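Local coordinates for protein proliferating cell nuclear antigen (Entamoeba histolytica, PDB 3P91) that probably encircles DNA as a ring of three subunits and raises the processivity of DNA polymerase delta during replication, at residues 8-13 / 62-67; 26-31 / 75-80; 146-151 / 217-222; 204-209 / 230-235. All coordinates share one frame; numbering follows the deposited sequence.

Contact 1 (8-13 / 62-67); sequences HAKFKE and FDEFQC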
loop_
_atom_site.group_PDB
_atom_site.type_symbol
_atom_site.label_atom_id
_atom_site.label_comp_id
_atom_site.label_asym_id
_atom_site.label_seq_id
_atom_site.Cartn_x
_atom_site.Cartn_y
_atom_site.Cartn_z
ATOM N N HIS A 8 5.454 33.785 -17.918
ATOM C CA HIS A 8 4.695 33.718 -16.678
ATOM C C HIS A 8 3.350 33.027 -16.905
ATOM O O HIS A 8 2.625 33.343 -17.840
ATOM C CB HIS A 8 4.504 35.119 -16.090
ATOM C CG HIS A 8 3.497 35.184 -14.983
ATOM N ND1 HIS A 8 3.757 34.726 -13.710
ATOM C CD2 HIS A 8 2.229 35.657 -14.961
ATOM C CE1 HIS A 8 2.690 34.909 -12.953
ATOM N NE2 HIS A 8 1.750 35.472 -13.688
ATOM N N ALA A 9 3.014 32.077 -16.045
ATOM C CA ALA A 9 1.747 31.373 -16.185
ATOM C C ALA A 9 1.193 30.901 -14.846
ATOM O O ALA A 9 1.907 30.286 -14.059
ATOM C CB ALA A 9 1.901 30.195 -17.140
ATOM N N LYS A 10 -0.077 31.197 -14.588
ATOM C CA LYS A 10 -0.753 30.616 -13.439
ATOM C C LYS A 10 -1.942 29.794 -13.872
ATOM O O LYS A 10 -2.816 30.282 -14.578
ATOM C CB LYS A 10 -1.219 31.678 -12.450
ATOM C CG LYS A 10 -1.912 31.077 -11.236
ATOM C CD LYS A 10 -2.344 32.160 -10.284
ATOM C CE LYS A 10 -3.382 33.035 -10.949
ATOM N NZ LYS A 10 -3.209 34.475 -10.607
ATOM N N PHE A 11 -1.982 28.548 -13.422
ATOM C CA PHE A 11 -3.039 27.647 -13.824
ATOM C C PHE A 11 -4.348 27.979 -13.139
ATOM O O PHE A 11 -4.365 28.493 -12.028
ATOM C CB PHE A 11 -2.640 26.208 -13.524
ATOM C CG PHE A 11 -1.567 25.690 -14.421
ATOM C CD1 PHE A 11 -1.889 24.976 -15.562
ATOM C CD2 PHE A 11 -0.235 25.934 -14.140
ATOM C CE1 PHE A 11 -0.900 24.499 -16.402
ATOM C CE2 PHE A 11 0.759 25.461 -14.975
ATOM C CZ PHE A 11 0.425 24.738 -16.108
ATOM N N LYS A 12 -5.448 27.697 -13.822
ATOM C CA LYS A 12 -6.750 27.725 -13.182
ATOM C C LYS A 12 -6.803 26.589 -12.173
ATOM O O LYS A 12 -7.217 26.784 -11.031
ATOM C CB LYS A 12 -7.869 27.588 -14.218
ATOM C CG LYS A 12 -8.157 28.886 -14.950
ATOM C CD LYS A 12 -9.140 28.711 -16.082
ATOM C CE LYS A 12 -9.552 30.056 -16.651
ATOM N NZ LYS A 12 -10.358 29.921 -17.904
ATOM N N GLU A 13 -6.356 25.410 -12.594
ATOM C CA GLU A 13 -6.328 24.232 -11.726
ATOM C C GLU A 13 -4.946 23.594 -11.697
ATOM O O GLU A 13 -4.403 23.237 -12.737
ATOM C CB GLU A 13 -7.353 23.192 -12.191
ATOM C CG GLU A 13 -8.807 23.644 -12.105
ATOM C CD GLU A 13 -9.271 23.916 -10.679
ATOM O OE1 GLU A 13 -10.199 24.733 -10.510
ATOM O OE2 GLU A 13 -8.720 23.314 -9.729
ATOM N N PHE A 62 -5.409 28.728 -18.019
ATOM C CA PHE A 62 -4.709 29.589 -17.080
ATOM C C PHE A 62 -5.529 30.805 -16.684
ATOM O O PHE A 62 -6.335 31.309 -17.463
ATOM C CB PHE A 62 -3.396 30.066 -17.691
ATOM C CG PHE A 62 -2.565 28.965 -18.264
ATOM C CD1 PHE A 62 -1.588 28.349 -17.501
ATOM C CD2 PHE A 62 -2.758 28.541 -19.572
ATOM C CE1 PHE A 62 -0.819 27.325 -18.033
ATOM C CE2 PHE A 62 -1.996 27.524 -20.111
ATOM C CZ PHE A 62 -1.026 26.911 -19.341
ATOM N N ASP A 63 -5.307 31.273 -15.461
ATOM C CA ASP A 63 -5.866 32.535 -15.002
ATOM C C ASP A 63 -4.998 33.708 -15.450
ATOM O O ASP A 63 -5.506 34.798 -15.709
ATOM C CB ASP A 63 -6.008 32.534 -13.481
ATOM C CG ASP A 63 -7.229 31.779 -13.021
ATOM O OD1 ASP A 63 -7.175 31.148 -11.940
ATOM O OD2 ASP A 63 -8.245 31.820 -13.748
ATOM N N GLU A 64 -3.690 33.474 -15.524
ATOM C CA GLU A 64 -2.748 34.438 -16.093
ATOM C C GLU A 64 -1.837 33.722 -17.077
ATOM O O GLU A 64 -1.455 32.567 -16.852
ATOM C CB GLU A 64 -1.897 35.090 -15.005
ATOM C CG GLU A 64 -2.699 35.734 -13.899
ATOM C CD GLU A 64 -1.824 36.335 -12.823
ATOM O OE1 GLU A 64 -2.335 37.145 -12.018
ATOM O OE2 GLU A 64 -0.623 36.000 -12.783
ATOM N N PHE A 65 -1.496 34.399 -18.168
ATOM C CA PHE A 65 -0.606 33.817 -19.161
ATOM C C PHE A 65 0.082 34.885 -19.996
ATOM O O PHE A 65 -0.559 35.734 -20.600
ATOM C CB PHE A 65 -1.344 32.827 -20.068
ATOM C CG PHE A 65 -0.423 31.966 -20.895
ATOM C CD1 PHE A 65 -0.003 30.728 -20.427
ATOM C CD2 PHE A 65 0.040 32.404 -22.126
ATOM C CE1 PHE A 65 0.852 29.948 -21.173
ATOM C CE2 PHE A 65 0.892 31.620 -22.881
ATOM C CZ PHE A 65 1.299 30.391 -22.404
ATOM N N GLN A 66 1.402 34.827 -20.011
ATOM C CA GLN A 66 2.207 35.749 -20.771
ATOM C C GLN A 66 3.383 34.986 -21.339
ATOM O O GLN A 66 4.151 34.372 -20.607
ATOM C CB GLN A 66 2.702 36.898 -19.879
ATOM C CG GLN A 66 3.789 37.776 -20.509
ATOM C CD GLN A 66 3.296 38.585 -21.708
ATOM O OE1 GLN A 66 2.104 38.585 -22.035
ATOM N NE2 GLN A 66 4.218 39.283 -22.368
ATOM N N CYS A 67 3.508 35.021 -22.655
ATOM C CA CYS A 67 4.665 34.476 -23.337
ATOM C C CYS A 67 4.723 35.217 -24.656
ATOM O O CYS A 67 4.099 34.821 -25.625
ATOM C CB CYS A 67 4.518 32.969 -23.550
ATOM S SG CYS A 67 6.046 32.110 -23.966
#
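A classic beta bulge sets Asp-63 and Glu-64 together against Lys-10, where strand 62-66 runs antiparallel to strand 7-11 at one margin of an N-terminal PCNA-domain sheet. Lys-10 O accepts from Asp-63 N at 2.8 Å and more weakly from Glu-64 N. Lys-10 N donates to Glu-64 O. His-8 and Gln-66 make the next hydrogen-bonded pair, one step past Ala-9 and Phe-65. The bulge shifts the register, and Phe-11 pairs with Phe-62. The two side chains run alongside each other, pointing the same way, and their rings meet obliquely, planes 45° apart. Phe-62 CE1 sits over one face of the Phe-11 ring, toward its rim. Ala-9 CB adds to this apolar side, 3.8 Å from Phe-65 CD1. The face with His-8 and Lys-10 is polar. His-8 NE2 donates to Glu-64 OE2 over 2.6 Å; the bond is almost straight (175°) and lies in the ring plane. The Lys-10 chain bends at chi3 (64°) and brings CE to 3.7 Å from Asp-63 CB. Lys-10 NZ then forms a salt bridge with Glu-64 OE1 at 3.1 Å. His-8 ND1 is bonded to Asp-96. With a carboxylate at each ring nitrogen, His-8 probably carries a positive charge.

Contact 2 (26-31 / 75-80); sequences STIDKT and INLTHL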
loop_
_atom_site.group_PDB
_atom_site.type_symbol
_atom_site.label_atom_id
_atom_site.label_comp_id
_atom_site.label_asym_id
_atom_site.label_seq_id
_atom_site.Cartn_x
_atom_site.Cartn_y
_atom_site.Cartn_z
ATOM N N SER A 26 5.113 8.674 -18.115
ATOM C CA SER A 26 4.953 7.247 -18.370
ATOM C C SER A 26 5.429 6.850 -19.774
ATOM O O SER A 26 5.742 5.688 -20.019
ATOM C CB SER A 26 3.486 6.833 -18.197
ATOM O OG SER A 26 3.044 7.003 -16.857
ATOM N N THR A 27 5.486 7.808 -20.696
ATOM C CA THR A 27 5.834 7.484 -22.075
ATOM C C THR A 27 7.107 8.172 -22.572
ATOM O O THR A 27 7.698 7.756 -23.567
ATOM C CB THR A 27 4.676 7.821 -23.019
ATOM O OG1 THR A 27 4.482 9.239 -23.032
ATOM C CG2 THR A 27 3.391 7.135 -22.549
ATOM N N ILE A 28 7.520 9.229 -21.882
ATOM C CA ILE A 28 8.744 9.940 -22.238
ATOM C C ILE A 28 9.363 10.550 -20.984
ATOM O O ILE A 28 8.643 10.996 -20.093
ATOM C CB ILE A 28 8.499 11.004 -23.362
ATOM C CG1 ILE A 28 9.786 11.758 -23.700
ATOM C CG2 ILE A 28 7.389 11.971 -22.987
ATOM C CD1 ILE A 28 10.746 10.979 -24.563
ATOM N N ASP A 29 10.695 10.543 -20.915
ATOM C CA ASP A 29 11.433 10.972 -19.718
ATOM C C ASP A 29 11.860 12.446 -19.736
ATOM O O ASP A 29 11.631 13.187 -18.782
ATOM C CB ASP A 29 12.672 10.093 -19.504
ATOM C CG ASP A 29 12.324 8.642 -19.175
ATOM O OD1 ASP A 29 13.181 7.769 -19.441
ATOM O OD2 ASP A 29 11.212 8.369 -18.651
ATOM N N LYS A 30 12.510 12.863 -20.812
ATOM C CA LYS A 30 12.876 14.260 -20.971
ATOM C C LYS A 30 12.209 14.798 -22.228
ATOM O O LYS A 30 12.162 14.117 -23.247
ATOM C CB LYS A 30 14.394 14.408 -21.073
ATOM C CG LYS A 30 15.144 13.848 -19.885
ATOM C CD LYS A 30 16.621 13.701 -20.191
ATOM C CE LYS A 30 17.332 12.906 -19.101
ATOM N NZ LYS A 30 18.748 12.611 -19.476
ATOM N N THR A 31 11.677 16.010 -22.164
ATOM C CA THR A 31 11.040 16.581 -23.341
ATOM C C THR A 31 11.035 18.101 -23.316
ATOM O O THR A 31 11.149 18.724 -22.263
ATOM C CB THR A 31 9.608 16.033 -23.544
ATOM O OG1 THR A 31 9.151 16.366 -24.860
ATOM C CG2 THR A 31 8.651 16.602 -22.517
ATOM N N ILE A 75 12.798 19.839 -20.235
ATOM C CA ILE A 75 12.328 19.372 -18.938
ATOM C C ILE A 75 12.483 17.873 -18.676
ATOM O O ILE A 75 11.975 17.047 -19.427
ATOM C CB ILE A 75 10.857 19.763 -18.734
ATOM C CG1 ILE A 75 10.762 21.240 -18.347
ATOM C CG2 ILE A 75 10.219 18.896 -17.675
ATOM C CD1 ILE A 75 9.355 21.754 -18.283
ATOM N N ASN A 76 13.192 17.540 -17.598
ATOM C CA ASN A 76 13.253 16.171 -17.091
ATOM C C ASN A 76 12.004 15.894 -16.271
ATOM O O ASN A 76 11.840 16.437 -15.173
ATOM C CB ASN A 76 14.507 15.947 -16.239
ATOM C CG ASN A 76 14.592 14.535 -15.678
ATOM O OD1 ASN A 76 13.629 14.014 -15.117
ATOM N ND2 ASN A 76 15.751 13.910 -15.833
ATOM N N LEU A 77 11.127 15.053 -16.812
ATOM C CA LEU A 77 9.811 14.827 -16.230
ATOM C C LEU A 77 9.869 14.096 -14.895
ATOM O O LEU A 77 8.978 14.245 -14.060
ATOM C CB LEU A 77 8.914 14.096 -17.228
ATOM C CG LEU A 77 8.556 14.997 -18.415
ATOM C CD1 LEU A 77 8.323 14.199 -19.669
ATOM C CD2 LEU A 77 7.353 15.865 -18.089
ATOM N N THR A 78 10.923 13.316 -14.687
ATOM C CA THR A 78 11.118 12.670 -13.399
ATOM C C THR A 78 11.306 13.737 -12.321
ATOM O O THR A 78 10.748 13.636 -11.225
ATOM C CB THR A 78 12.312 11.690 -13.421
ATOM O OG1 THR A 78 11.962 10.535 -14.189
ATOM C CG2 THR A 78 12.667 11.248 -12.023
ATOM N N HIS A 79 12.067 14.776 -12.642
ATOM C CA HIS A 79 12.324 15.833 -11.675
ATOM C C HIS A 79 11.120 16.731 -11.442
ATOM O O HIS A 79 10.901 17.204 -10.327
ATOM C CB HIS A 79 13.542 16.648 -12.085
ATOM C CG HIS A 79 14.793 15.839 -12.136
ATOM N ND1 HIS A 79 15.975 16.319 -12.653
ATOM C CD2 HIS A 79 15.038 14.566 -11.743
ATOM C CE1 HIS A 79 16.899 15.378 -12.568
ATOM N NE2 HIS A 79 16.356 14.304 -12.021
ATOM N N LEU A 80 10.337 16.956 -12.490
ATOM C CA LEU A 80 9.155 17.799 -12.380
ATOM C C LEU A 80 8.036 17.128 -11.589
ATOM O O LEU A 80 7.330 17.783 -10.828
ATOM C CB LEU A 80 8.660 18.221 -13.766
ATOM C CG LEU A 80 7.390 19.073 -13.827
ATOM C CD1 LEU A 80 7.537 20.323 -12.997
ATOM C CD2 LEU A 80 7.075 19.430 -15.265
#
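Thr-31 and Ile-75 form a hydrogen-bonded antiparallel pair just before strand 71-76 gives way to helix 77-84. In the PCNA fold such helices line the central channel of the ring. The tight part is the backbone and the buried side beneath it. Thr-31 N donates to Ile-75 O at 2.9 Å, and Ile-75 N returns a bond to Thr-31 O at 2.8 Å. A third bond, Leu-77 N to Asp-29 O at 2.8 Å, ties the first turn of the helix to the residue just before strand 30-36. The Leu-77 side chain fills the angle between the segments. Its CD1 lies 3.2 Å from Ile-28 O and 3.7 Å from Thr-31 CG2. Thr-31 OG1 is anti to the backbone N (chi1 -166°), which leaves CG2 between the N and the carbonyl carbon. Val-21 and Lys-25 of helix 14-25 also touch Leu-77.

The other face is looser. Lys-30 and Asn-76 are a non-hydrogen-bonded pair, and the extended Lys-30 chain passes with CE 3.8 Å from Asn-76 ND2 before its end leads away. The CB of Asp-29 points away from the 75-80 segment, and OD2 makes a weak bond with Asn-47. Asn-76 is the N-cap: CG is anti to its own N (chi1 179°), and OD1 accepts from His-79 N at 3.0 Å and weakly from Thr-78 N. His-79 packs on Met-180 of a second subunit. Asn-76 CG lies over the centre of the His-79 ring, 3.7 Å above its plane.

Contact 3 (146-151 / 217-222); sequences AEFLKI and EFAKSA
Leu-149 meets Ala-219 from its first side-chain atom onward. Leu-149 CB lies 4.0 Å from Ala-219 O. CG stands anti to the backbone N (chi1 174°), and the chain forks there into two methyls with different neighbours. Leu-149 CD1 goes to the backbone and side chains of the turn. It is 3.8 Å from Ala-219 O and 3.9 Å from Ala-219 CB. It also lies 4.1 Å from Lys-220 CG, the first part of an extended lysine chain. Leu-149 CD2 approaches Ala-222 CB more loosely, at 4.3 Å. The carbonyl covered by CD1 is not left without a donor, since Ala-219 O accepts from Ala-222 N within the turn. The contact sets helix 145-158 of the C-terminal PCNA domain against residues 219-222, which follow helix 212-218. Helices of this kind form the inner wall of the PCNA ring. One residue earlier, Phe-148 reaches the same alanine from deeper in the domain, with CE2 3.8 Å from Ala-219 CB. Its ring also packs on Val-228, Leu-230 and Met-240 of the sheet below. Ala-146 N is 4.3 Å from Ala-222 CB. Next to it in sequence, Ser-145 OG makes a weak hydrogen bond with Ala-222 O.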
loop_
_atom_site.group_PDB
_atom_site.type_symbol
_atom_site.label_atom_id
_atom_site.label_comp_id
_atom_site.label_asym_id
_atom_site.label_seq_id
_atom_site.Cartn_x
_atom_site.Cartn_y
_atom_site.Cartn_z
ATOM N N ALA A 146 -11.209 5.200 -17.534
ATOM C CA ALA A 146 -10.884 4.378 -16.378
ATOM C C ALA A 146 -11.181 2.898 -16.630
ATOM O O ALA A 146 -10.450 2.025 -16.162
ATOM C CB ALA A 146 -11.630 4.875 -15.155
ATOM N N GLU A 147 -12.253 2.617 -17.365
ATOM C CA GLU A 147 -12.565 1.242 -17.746
ATOM C C GLU A 147 -11.575 0.769 -18.794
ATOM O O GLU A 147 -11.177 -0.392 -18.808
ATOM C CB GLU A 147 -13.994 1.119 -18.278
ATOM N N PHE A 148 -11.163 1.674 -19.669
ATOM C CA PHE A 148 -10.155 1.319 -20.655
ATOM C C PHE A 148 -8.806 1.024 -20.003
ATOM O O PHE A 148 -8.056 0.158 -20.456
ATOM C CB PHE A 148 -9.996 2.411 -21.705
ATOM C CG PHE A 148 -8.991 2.070 -22.757
ATOM C CD1 PHE A 148 -9.263 1.090 -23.695
ATOM C CD2 PHE A 148 -7.764 2.701 -22.794
ATOM C CE1 PHE A 148 -8.334 0.764 -24.663
ATOM C CE2 PHE A 148 -6.834 2.375 -23.752
ATOM C CZ PHE A 148 -7.118 1.410 -24.690
ATOM N N LEU A 149 -8.493 1.747 -18.938
ATOM C CA LEU A 149 -7.247 1.510 -18.235
ATOM C C LEU A 149 -7.276 0.143 -17.558
ATOM O O LEU A 149 -6.313 -0.625 -17.622
ATOM C CB LEU A 149 -7.007 2.608 -17.204
ATOM C CG LEU A 149 -5.802 2.403 -16.294
ATOM C CD1 LEU A 149 -4.551 2.130 -17.111
ATOM C CD2 LEU A 149 -5.632 3.612 -15.407
ATOM N N LYS A 150 -8.387 -0.158 -16.905
ATOM C CA LYS A 150 -8.528 -1.434 -16.221
ATOM C C LYS A 150 -8.189 -2.554 -17.180
ATOM O O LYS A 150 -7.478 -3.502 -16.840
ATOM C CB LYS A 150 -9.960 -1.608 -15.730
ATOM C CG LYS A 150 -10.221 -2.944 -15.093
ATOM C CD LYS A 150 -11.705 -3.143 -14.853
ATOM C CE LYS A 150 -11.946 -4.224 -13.810
ATOM N NZ LYS A 150 -11.139 -5.451 -14.071
ATOM N N ILE A 151 -8.706 -2.420 -18.395
ATOM C CA ILE A 151 -8.556 -3.448 -19.396
ATOM C C ILE A 151 -7.106 -3.599 -19.798
ATOM O O ILE A 151 -6.584 -4.704 -19.825
ATOM C CB ILE A 151 -9.401 -3.142 -20.618
ATOM C CG1 ILE A 151 -10.880 -3.134 -20.229
ATOM C CG2 ILE A 151 -9.137 -4.163 -21.709
ATOM C CD1 ILE A 151 -11.814 -2.857 -21.385
ATOM N N GLU A 217 0.701 1.766 -21.367
ATOM C CA GLU A 217 1.359 2.950 -20.809
ATOM C C GLU A 217 0.572 4.203 -21.178
ATOM O O GLU A 217 0.435 5.121 -20.378
ATOM C CB GLU A 217 2.809 3.060 -21.295
ATOM N N PHE A 218 0.046 4.230 -22.397
ATOM C CA PHE A 218 -0.752 5.353 -22.861
ATOM C C PHE A 218 -2.004 5.476 -22.023
ATOM O O PHE A 218 -2.422 6.575 -21.672
ATOM C CB PHE A 218 -1.177 5.145 -24.318
ATOM C CG PHE A 218 -0.050 5.208 -25.304
ATOM C CD1 PHE A 218 1.197 5.681 -24.931
ATOM C CD2 PHE A 218 -0.246 4.804 -26.617
ATOM C CE1 PHE A 218 2.234 5.738 -25.845
ATOM C CE2 PHE A 218 0.787 4.858 -27.535
ATOM C CZ PHE A 218 2.029 5.325 -27.146
ATOM N N ALA A 219 -2.607 4.331 -21.730
ATOM C CA ALA A 219 -3.895 4.271 -21.054
ATOM C C ALA A 219 -3.855 4.928 -19.688
ATOM O O ALA A 219 -4.884 5.351 -19.164
ATOM C CB ALA A 219 -4.351 2.831 -20.925
ATOM N N LYS A 220 -2.660 5.013 -19.115
ATOM C CA LYS A 220 -2.486 5.586 -17.787
ATOM C C LYS A 220 -2.716 7.088 -17.765
ATOM O O LYS A 220 -2.580 7.717 -16.722
ATOM C CB LYS A 220 -1.092 5.284 -17.251
ATOM C CG LYS A 220 -0.792 3.818 -17.102
ATOM C CD LYS A 220 0.660 3.619 -16.703
ATOM C CE LYS A 220 1.037 2.149 -16.707
ATOM N NZ LYS A 220 2.485 1.966 -16.416
ATOM N N SER A 221 -3.058 7.660 -18.914
ATOM C CA SER A 221 -3.350 9.087 -19.008
ATOM C C SER A 221 -4.802 9.380 -18.638
ATOM O O SER A 221 -5.258 10.520 -18.720
ATOM C CB SER A 221 -3.054 9.599 -20.417
ATOM O OG SER A 221 -1.681 9.453 -20.722
ATOM N N ALA A 222 -5.514 8.336 -18.226
ATOM C CA ALA A 222 -6.932 8.415 -17.874
ATOM C C ALA A 222 -7.315 9.615 -17.002
ATOM O O ALA A 222 -8.338 10.245 -17.238
ATOM C CB ALA A 222 -7.387 7.104 -17.217
#

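Contact 4 (204-209 / 230-235); sequences KDVTAS and LSLSGQ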
loop_
_atom_site.group_PDB
_atom_site.type_symbol
_atom_site.label_atom_id
_atom_site.label_comp_id
_atom_site.label_asym_id
_atom_site.label_seq_id
_atom_site.Cartn_x
_atom_site.Cartn_y
_atom_site.Cartn_z
ATOM N N LYS A 204 -16.602 1.951 -41.197
ATOM C CA LYS A 204 -16.029 0.729 -41.769
ATOM C C LYS A 204 -15.426 -0.209 -40.721
ATOM O O LYS A 204 -14.602 0.208 -39.909
ATOM C CB LYS A 204 -14.977 1.066 -42.824
ATOM C CG LYS A 204 -14.322 -0.149 -43.446
ATOM C CD LYS A 204 -13.155 0.246 -44.327
ATOM C CE LYS A 204 -13.595 1.179 -45.448
ATOM N NZ LYS A 204 -12.437 1.710 -46.224
ATOM N N ASP A 205 -15.833 -1.477 -40.747
ATOM C CA ASP A 205 -15.283 -2.475 -39.835
ATOM C C ASP A 205 -13.766 -2.472 -39.887
ATOM O O ASP A 205 -13.174 -2.320 -40.952
ATOM C CB ASP A 205 -15.812 -3.866 -40.170
ATOM C CG ASP A 205 -17.265 -4.043 -39.781
ATOM O OD1 ASP A 205 -17.767 -5.180 -39.875
ATOM O OD2 ASP A 205 -17.906 -3.048 -39.374
ATOM N N VAL A 206 -13.130 -2.644 -38.739
ATOM C CA VAL A 206 -11.689 -2.506 -38.698
ATOM C C VAL A 206 -11.095 -3.262 -37.523
ATOM O O VAL A 206 -11.661 -3.278 -36.431
ATOM C CB VAL A 206 -11.299 -1.014 -38.653
ATOM C CG1 VAL A 206 -12.100 -0.292 -37.590
ATOM C CG2 VAL A 206 -9.813 -0.848 -38.438
ATOM N N THR A 207 -9.961 -3.910 -37.766
ATOM C CA THR A 207 -9.237 -4.626 -36.722
ATOM C C THR A 207 -7.750 -4.404 -36.926
ATOM O O THR A 207 -7.286 -4.346 -38.063
ATOM C CB THR A 207 -9.496 -6.146 -36.780
ATOM O OG1 THR A 207 -10.894 -6.403 -36.971
ATOM C CG2 THR A 207 -9.025 -6.820 -35.494
ATOM N N ALA A 208 -7.002 -4.299 -35.831
ATOM C CA ALA A 208 -5.556 -4.096 -35.909
ATOM C C ALA A 208 -4.879 -4.485 -34.605
ATOM O O ALA A 208 -5.499 -4.432 -33.550
ATOM C CB ALA A 208 -5.242 -2.645 -36.256
ATOM N N SER A 209 -3.607 -4.873 -34.685
ATOM C CA SER A 209 -2.823 -5.224 -33.500
ATOM C C SER A 209 -1.798 -4.149 -33.168
ATOM O O SER A 209 -1.281 -3.477 -34.062
ATOM C CB SER A 209 -2.101 -6.548 -33.704
ATOM O OG SER A 209 -3.025 -7.587 -33.938
ATOM N N LEU A 230 -10.369 6.579 -29.032
ATOM C CA LEU A 230 -9.483 5.831 -29.896
ATOM C C LEU A 230 -9.968 5.945 -31.330
ATOM O O LEU A 230 -11.068 5.503 -31.663
ATOM C CB LEU A 230 -9.471 4.363 -29.497
ATOM C CG LEU A 230 -9.166 3.942 -28.059
ATOM C CD1 LEU A 230 -10.169 4.521 -27.077
ATOM C CD2 LEU A 230 -9.179 2.424 -27.975
ATOM N N SER A 231 -9.141 6.537 -32.179
ATOM C CA SER A 231 -9.438 6.616 -33.595
ATOM C C SER A 231 -8.715 5.491 -34.306
ATOM O O SER A 231 -7.489 5.451 -34.341
ATOM C CB SER A 231 -9.011 7.963 -34.144
ATOM O OG SER A 231 -9.795 8.988 -33.574
ATOM N N LEU A 232 -9.494 4.588 -34.891
ATOM C CA LEU A 232 -9.000 3.295 -35.347
ATOM C C LEU A 232 -8.943 3.142 -36.875
ATOM O O LEU A 232 -9.922 3.397 -37.569
ATOM C CB LEU A 232 -9.883 2.200 -34.742
ATOM C CG LEU A 232 -9.462 0.733 -34.816
ATOM C CD1 LEU A 232 -8.037 0.575 -34.329
ATOM C CD2 LEU A 232 -10.411 -0.109 -33.981
ATOM N N SER A 233 -7.784 2.720 -37.381
ATOM C CA SER A 233 -7.595 2.417 -38.797
ATOM C C SER A 233 -6.837 1.096 -38.944
ATOM O O SER A 233 -6.004 0.759 -38.104
ATOM C CB SER A 233 -6.798 3.522 -39.483
ATOM O OG SER A 233 -7.293 4.801 -39.151
ATOM N N GLY A 234 -7.110 0.363 -40.020
ATOM C CA GLY A 234 -6.498 -0.938 -40.236
ATOM C C GLY A 234 -5.019 -0.916 -40.580
ATOM O O GLY A 234 -4.285 -1.844 -40.233
ATOM N N GLN A 235 -4.574 0.139 -41.258
ATOM C CA GLN A 235 -3.187 0.211 -41.730
ATOM C C GLN A 235 -2.396 1.401 -41.193
ATOM O O GLN A 235 -1.167 1.341 -41.106
ATOM C CB GLN A 235 -3.133 0.205 -43.264
ATOM C CG GLN A 235 -3.311 -1.164 -43.905
ATOM C CD GLN A 235 -4.732 -1.657 -43.815
ATOM O OE1 GLN A 235 -5.667 -0.960 -44.215
ATOM N NE2 GLN A 235 -4.912 -2.859 -43.274
HETATM O O HOH W 1 -5.809 -4.730 -40.202
#
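Val-206 is the first residue of segment 204-209 to touch segment 230-235, and its two methyls divide the work. CG2 is anti to the backbone N, while CG1 lies between that N and the carbonyl carbon (chi1 49°). Val-206 CG1 packs on the branch of Leu-232, 4.0 Å from CG. The two side chains cross at a slant. Val-206 CG2 is turned to the backbone beyond, 3.4 Å from Gly-234 N and 3.6 Å from Ser-233 C. It meets the chain just where it leaves strand 227-232.

The CB of Thr-207 points away, and its carbonyl makes the link. One water donates to Thr-207 O at 2.6 Å and to Gly-234 O at 3.3 Å. This water bridges two backbones that share no direct hydrogen bond.

Ala-208 points back toward the partner. Its CB is 3.9 Å from Ser-233 O and 4.2 Å from Gly-234 O, a light contact of a methyl with two carbonyls.

Val-206 and Ala-208 pair through the backbone with Cys-167 and Ile-165 of strand 162-167. Leu-232 also rests on Ile-165 and Cys-167. Within this chain, strand 206-211 is one of the two outer strands of a four-stranded sheet. It meets the end of strand 227-232 of a different sheet, and the turn after it, through methyl groups and a bridging water. Such packing between separate antiparallel sheets is characteristic of the PCNA domain fold.

From the N terminus, strand 7-11 opens contact 1 and strand 30-36 opens contact 2. Contact 1 closes first, at strand 62-66, and contact 2 closes soon after, at 75-80. Their loops cross, and both belong to the N-terminal domain. The C-terminal domain repeats the crossing: 146-151 opens contact 3, 204-209 opens contact 4, 217-222 closes the former and 230-235 the latter. The two pairs follow each other in series. Contacts 1 and 4 lie far out on opposite sides of the chain, with centres about 38 Å apart. Contacts 2 and 3 touch where Thr-27 meets Phe-218, across the two domains. Contacts 3 and 4 touch through Phe-148 and Leu-230.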